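PDB 5XK2: diacylglycerol lipase from Aspergillus oryzae, which probably hydrolyses the ester bonds of mono- and diacylglycerols, as a fungal class 3 lipase with an alpha/beta-hydrolase fold. Local coordinates for residues A[113-118]-A[183-188]; A[103-108]-A[216-221]. One frame throughout, in Å; residues are numbered along the deposited sequence.

Interaction 1: A[113-118]-A[183-188]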
loop_
_atom_site.group_PDB
_atom_site.type_symbol
_atom_site.label_atom_id
_atom_site.label_comp_id
_atom_site.label_asym_id
_atom_site.label_seq_id
_atom_site.Cartn_x
_atom_site.Cartn_y
_atom_site.Cartn_z
ATOM N N GLY A 113 -10.205 -29.094 -13.492
ATOM C CA GLY A 113 -9.612 -28.856 -12.188
ATOM C C GLY A 113 -8.971 -27.481 -12.062
ATOM O O GLY A 113 -8.275 -27.200 -11.082
ATOM N N CYS A 114 -9.210 -26.628 -13.050
ATOM C CA CYS A 114 -8.556 -25.317 -13.069
ATOM C C CYS A 114 -9.261 -24.341 -12.142
ATOM O O CYS A 114 -10.493 -24.325 -12.052
ATOM C CB CYS A 114 -8.504 -24.793 -14.499
ATOM S SG CYS A 114 -7.362 -25.808 -15.492
ATOM N N LYS A 115 -8.477 -23.550 -11.406
ATOM C CA LYS A 115 -9.028 -22.570 -10.482
ATOM C C LYS A 115 -8.228 -21.291 -10.615
ATOM O O LYS A 115 -7.027 -21.345 -10.844
ATOM C CB LYS A 115 -8.980 -23.054 -9.028
ATOM C CG LYS A 115 -9.652 -24.412 -8.797
ATOM C CD LYS A 115 -11.147 -24.289 -8.789
ATOM C CE LYS A 115 -11.629 -24.011 -7.387
ATOM N NZ LYS A 115 -10.854 -24.840 -6.421
ATOM N N ALA A 116 -8.910 -20.158 -10.489
ATOM C CA ALA A 116 -8.289 -18.839 -10.599
ATOM C C ALA A 116 -8.562 -18.009 -9.366
ATOM O O ALA A 116 -9.509 -18.271 -8.625
ATOM C CB ALA A 116 -8.806 -18.104 -11.833
ATOM N N GLU A 117 -7.737 -16.989 -9.155
ATOM C CA GLU A 117 -7.950 -16.052 -8.055
ATOM C C GLU A 117 -9.287 -15.332 -8.269
ATOM O O GLU A 117 -9.511 -14.763 -9.327
ATOM C CB GLU A 117 -6.788 -15.042 -7.999
ATOM C CG GLU A 117 -6.473 -14.516 -6.616
ATOM C CD GLU A 117 -7.301 -13.301 -6.235
ATOM O OE1 GLU A 117 -7.379 -13.005 -5.026
ATOM O OE2 GLU A 117 -7.857 -12.635 -7.131
ATOM N N LEU A 118 -10.172 -15.367 -7.271
ATOM C CA LEU A 118 -11.533 -14.858 -7.446
ATOM C C LEU A 118 -11.576 -13.376 -7.803
ATOM O O LEU A 118 -12.320 -12.963 -8.701
ATOM C CB LEU A 118 -12.354 -15.092 -6.173
ATOM C CG LEU A 118 -13.748 -14.444 -6.186
ATOM C CD1 LEU A 118 -14.641 -15.068 -7.233
ATOM C CD2 LEU A 118 -14.372 -14.542 -4.805
ATOM N N VAL A 183 -2.098 -15.890 -10.441
ATOM C CA VAL A 183 -3.544 -15.982 -10.659
ATOM C C VAL A 183 -4.174 -17.361 -10.647
ATOM O O VAL A 183 -5.392 -17.473 -10.661
ATOM C CB VAL A 183 -3.919 -15.311 -11.979
ATOM C CG1 VAL A 183 -3.459 -13.849 -11.940
ATOM C CG2 VAL A 183 -3.267 -16.027 -13.173
ATOM N N ALA A 184 -3.358 -18.405 -10.643
ATOM C CA ALA A 184 -3.820 -19.726 -11.057
ATOM C C ALA A 184 -3.369 -20.823 -10.106
ATOM O O ALA A 184 -2.300 -20.735 -9.518
ATOM C CB ALA A 184 -3.302 -20.036 -12.478
ATOM N N ASN A 185 -4.169 -21.876 -9.978
ATOM C CA ASN A 185 -3.678 -23.087 -9.318
ATOM C C ASN A 185 -2.818 -23.878 -10.303
ATOM O O ASN A 185 -2.590 -23.416 -11.431
ATOM C CB ASN A 185 -4.839 -23.928 -8.741
ATOM C CG ASN A 185 -5.703 -24.613 -9.804
ATOM O OD1 ASN A 185 -5.641 -24.321 -10.999
ATOM N ND2 ASN A 185 -6.555 -25.540 -9.342
ATOM N N LYS A 186 -2.298 -25.038 -9.909
ATOM C CA LYS A 186 -1.327 -25.685 -10.801
ATOM C C LYS A 186 -1.947 -26.108 -12.150
ATOM O O LYS A 186 -1.367 -25.814 -13.192
ATOM C CB LYS A 186 -0.627 -26.890 -10.117
ATOM C CG LYS A 186 0.709 -27.241 -10.801
ATOM C CD LYS A 186 1.551 -28.245 -9.995
ATOM C CE LYS A 186 3.001 -28.263 -10.485
ATOM N NZ LYS A 186 3.899 -29.042 -9.577
ATOM N N PRO A 187 -3.121 -26.787 -12.154
ATOM C CA PRO A 187 -3.695 -27.156 -13.460
ATOM C C PRO A 187 -3.934 -25.949 -14.373
ATOM O O PRO A 187 -3.644 -26.030 -15.572
ATOM C CB PRO A 187 -5.034 -27.822 -13.082
ATOM C CG PRO A 187 -4.810 -28.342 -11.722
ATOM C CD PRO A 187 -3.894 -27.369 -11.037
ATOM N N LEU A 188 -4.408 -24.839 -13.821
ATOM C CA LEU A 188 -4.641 -23.662 -14.665
ATOM C C LEU A 188 -3.325 -23.049 -15.130
ATOM O O LEU A 188 -3.201 -22.613 -16.277
ATOM C CB LEU A 188 -5.481 -22.617 -13.934
ATOM C CG LEU A 188 -5.758 -21.344 -14.740
ATOM C CD1 LEU A 188 -6.410 -21.689 -16.092
ATOM C CD2 LEU A 188 -6.648 -20.348 -13.955
#
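Asn185 meets the backbone of 113-118 with both branches of its carboxamide. ND2 donates to Gly113 O at 3.0 Å in a nearly straight bond (171° at the hydrogen), the carbonyl oxygen lying in the plane of the amide. OD1 takes Lys115 N, also at 3.0 Å, but here the donor stands above the amide C=O plane, well bent away from the C=O direction (98° at the oxygen). From the opposite face of that plane Leu188 N donates to the same oxygen, so two N-H groups grip OD1 and, with the ND2 bond, fix the rotation of the amide. Asn185 CG lies between the backbone N and the carbonyl carbon (chi1 71°), and the Leu188 N that OD1 binds is three residues on, in the first turn of the helix. The aliphatic start of Lys115 crosses the amide, CG 3.3 Å from Asn185 ND2, before the chain bends off.

Backbone bonds continue the contact: Asn185 N donates to Lys115 O, and Glu117 N to Val183 O at 2.8 Å, flanking a single beta bridge between Ala116 and Ala184. Leu188 and Pro187 supply the apolar part. Leu188 CD2 packs 3.8 Å from Ala116 CB, and its CB meets Cys114 CB, while Cys114 SG lies 3.9 Å from Pro187 CB and 3.5 Å from Leu188 N.

Further out, the disulfide from Cys114 to Cys111 closes a short loop at the start of 113-118, and Leu161 of helix 154-168 packs on both Ala116 and Val183. The carboxylate of Glu117 turns away to accept from Phe120 N at the start of helix 118-138. Asn185 thus forms the N-cap of helix 186-195, in the connection that follows strand 173-178 of the alpha/beta-hydrolase sheet, and joins this helix start to the short strand 116-117.

Interaction 2: A[103-108]-A[216-221]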
loop_
_atom_site.group_PDB
_atom_site.type_symbol
_atom_site.label_atom_id
_atom_site.label_comp_id
_atom_site.label_asym_id
_atom_site.label_seq_id
_atom_site.Cartn_x
_atom_site.Cartn_y
_atom_site.Cartn_z
ATOM N N PHE A 103 -7.133 -15.165 -0.157
ATOM C CA PHE A 103 -7.213 -15.084 -1.618
ATOM C C PHE A 103 -7.965 -16.304 -2.152
ATOM O O PHE A 103 -7.360 -17.237 -2.682
ATOM C CB PHE A 103 -5.812 -15.022 -2.250
ATOM C CG PHE A 103 -5.001 -13.797 -1.853
ATOM C CD1 PHE A 103 -5.132 -12.600 -2.543
ATOM C CD2 PHE A 103 -4.103 -13.865 -0.807
ATOM C CE1 PHE A 103 -4.377 -11.480 -2.178
ATOM C CE2 PHE A 103 -3.351 -12.750 -0.439
ATOM C CZ PHE A 103 -3.488 -11.567 -1.136
ATOM N N PRO A 104 -9.294 -16.319 -1.983
ATOM C CA PRO A 104 -10.079 -17.485 -2.410
ATOM C C PRO A 104 -10.014 -17.743 -3.905
ATOM O O PRO A 104 -9.890 -16.804 -4.702
ATOM C CB PRO A 104 -11.504 -17.121 -1.993
ATOM C CG PRO A 104 -11.507 -15.639 -1.889
ATOM C CD PRO A 104 -10.138 -15.262 -1.406
ATOM N N GLN A 105 -10.131 -19.027 -4.258
ATOM C CA GLN A 105 -10.118 -19.483 -5.645
ATOM C C GLN A 105 -11.533 -19.709 -6.162
ATOM O O GLN A 105 -12.464 -19.938 -5.384
ATOM C CB GLN A 105 -9.310 -20.773 -5.787
ATOM C CG GLN A 105 -7.845 -20.572 -5.431
ATOM C CD GLN A 105 -7.011 -21.776 -5.722
ATOM O OE1 GLN A 105 -7.516 -22.893 -5.769
ATOM N NE2 GLN A 105 -5.716 -21.563 -5.918
ATOM N N THR A 106 -11.697 -19.560 -7.471
ATOM C CA THR A 106 -12.993 -19.793 -8.113
ATOM C C THR A 106 -12.783 -20.618 -9.384
ATOM O O THR A 106 -11.668 -20.700 -9.886
ATOM C CB THR A 106 -13.681 -18.441 -8.426
ATOM O OG1 THR A 106 -15.061 -18.642 -8.739
ATOM C CG2 THR A 106 -12.983 -17.719 -9.589
ATOM N N ASP A 107 -13.846 -21.238 -9.899
ATOM C CA ASP A 107 -13.757 -22.025 -11.128
ATOM C C ASP A 107 -14.092 -21.143 -12.336
ATOM O O ASP A 107 -15.242 -20.740 -12.506
ATOM C CB ASP A 107 -14.736 -23.221 -11.044
ATOM C CG ASP A 107 -14.647 -24.170 -12.239
ATOM O OD1 ASP A 107 -14.024 -23.845 -13.269
ATOM O OD2 ASP A 107 -15.225 -25.279 -12.142
ATOM N N PRO A 108 -13.081 -20.783 -13.149
ATOM C CA PRO A 108 -13.252 -19.961 -14.351
ATOM C C PRO A 108 -13.853 -20.687 -15.550
ATOM O O PRO A 108 -14.070 -20.037 -16.572
ATOM C CB PRO A 108 -11.828 -19.487 -14.650
ATOM C CG PRO A 108 -10.997 -20.651 -14.239
ATOM C CD PRO A 108 -11.675 -21.215 -13.000
ATOM N N MET A 216 -1.162 -21.197 -0.485
ATOM C CA MET A 216 -2.569 -20.922 -0.739
ATOM C C MET A 216 -3.073 -21.638 -2.005
ATOM O O MET A 216 -4.211 -21.425 -2.446
ATOM C CB MET A 216 -2.792 -19.412 -0.852
ATOM C CG MET A 216 -2.577 -18.667 0.451
ATOM S SD MET A 216 -2.528 -16.899 0.127
ATOM C CE MET A 216 -2.460 -16.233 1.791
ATOM N N GLY A 217 -2.214 -22.459 -2.601
ATOM C CA GLY A 217 -2.599 -23.253 -3.759
ATOM C C GLY A 217 -2.400 -22.589 -5.108
ATOM O O GLY A 217 -3.023 -22.976 -6.096
ATOM N N TYR A 218 -1.540 -21.577 -5.155
ATOM C CA TYR A 218 -1.265 -20.887 -6.409
ATOM C C TYR A 218 0.134 -21.185 -6.905
ATOM O O TYR A 218 1.052 -21.425 -6.110
ATOM C CB TYR A 218 -1.404 -19.376 -6.239
ATOM C CG TYR A 218 -2.814 -18.919 -5.979
ATOM C CD1 TYR A 218 -3.649 -18.594 -7.035
ATOM C CD2 TYR A 218 -3.300 -18.798 -4.685
ATOM C CE1 TYR A 218 -4.953 -18.158 -6.811
ATOM C CE2 TYR A 218 -4.605 -18.357 -4.444
ATOM C CZ TYR A 218 -5.412 -18.036 -5.519
ATOM O OH TYR A 218 -6.694 -17.590 -5.311
ATOM N N VAL A 219 0.295 -21.182 -8.221
ATOM C CA VAL A 219 1.615 -21.265 -8.823
ATOM C C VAL A 219 1.683 -20.203 -9.915
ATOM O O VAL A 219 0.722 -19.473 -10.109
ATOM C CB VAL A 219 1.905 -22.674 -9.377
ATOM C CG1 VAL A 219 1.850 -23.690 -8.252
ATOM C CG2 VAL A 219 0.922 -23.020 -10.430
ATOM N N HIS A 220 2.815 -20.082 -10.605
ATOM C CA HIS A 220 2.930 -19.070 -11.665
ATOM C C HIS A 220 2.869 -19.692 -13.046
ATOM O O HIS A 220 3.286 -20.839 -13.257
ATOM C CB HIS A 220 4.265 -18.297 -11.566
ATOM C CG HIS A 220 4.194 -16.999 -10.832
ATOM N ND1 HIS A 220 3.378 -15.959 -11.235
ATOM C CD2 HIS A 220 4.899 -16.533 -9.770
ATOM C CE1 HIS A 220 3.553 -14.928 -10.432
ATOM N NE2 HIS A 220 4.482 -15.242 -9.537
ATOM N N ILE A 221 2.361 -18.916 -13.998
ATOM C CA ILE A 221 2.560 -19.178 -15.405
ATOM C C ILE A 221 4.054 -19.161 -15.704
ATOM O O ILE A 221 4.796 -18.343 -15.153
ATOM C CB ILE A 221 1.833 -18.113 -16.251
ATOM C CG1 ILE A 221 0.330 -18.213 -15.997
ATOM C CG2 ILE A 221 2.172 -18.236 -17.733
ATOM C CD1 ILE A 221 -0.415 -16.884 -16.276
HETATM O O HOH W 1 -6.516 -19.742 -1.355
#
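One strand of a two-stranded antiparallel hairpin, 105-106 paired with 116-117, and the residues leading into it here meet the long loop between sheet strands 198-203 and 224-227, where Tyr218 donates its hydroxyl to Phe103 O at 2.7 Å. The accepting oxygen lies at the edge of the tyrosine ring, near its plane, whereas the hydroxyl stands above the plane of the Phe103 carbonyl, 51° out of it. A water bridges the same oxygen to Met216 O, donating to both, so Phe103 O is gripped by two donors.

Gln105 comes up to Tyr218 tip to tip. Its amide stands almost perpendicular to the ring (89°), with NE2 3.4 Å above the ring plane and over its centre, while CG is 3.2 Å from Tyr218 OH. CD is anti to CA (chi2 -173°), and the chain runs on extended beyond CG; NE2 also gives a weak hydrogen bond to Gly217 O, at 3.0 Å.

Glu117 and Pro212 also pack on both Phe103 and Tyr218, and Trp97 meets the Phe103 ring edge-to-face. Leu263 of the second subunit touches Phe103 and Met216, which places this end of the contact at the dimer interface. The Phe103 and Met216 side chains cross in a Met-aromatic contact: SD comes obliquely to within 3.5 Å of Phe103 CD2, and Met216 CE lies in the ring plane at its edge, 3.9 Å from the same atom.

Interaction 1 is the more buried contact and interaction 2, about 4 Å away between centres, is partly buried and reaches the second subunit. They share the hairpin of strands 105-106 and 116-117: Ala116 O probably accepts from Thr106 N, and on the partner side Ala184 O probably accepts from Val219 N, so both halves are joined. Along the chain, interaction 1 is nested inside the loop that interaction 2 closes. Their chemistry differs: 113-118/183-188 combines main-chain pairing, a capping asparagine amide bound to backbone and apolar packing; 103-108/216-221 relies on an aromatic hydroxyl, a glutamine amide over a ring, a Met-aromatic contact and a bridging water. Glu117 CG, packed on Tyr218 OH, links the two.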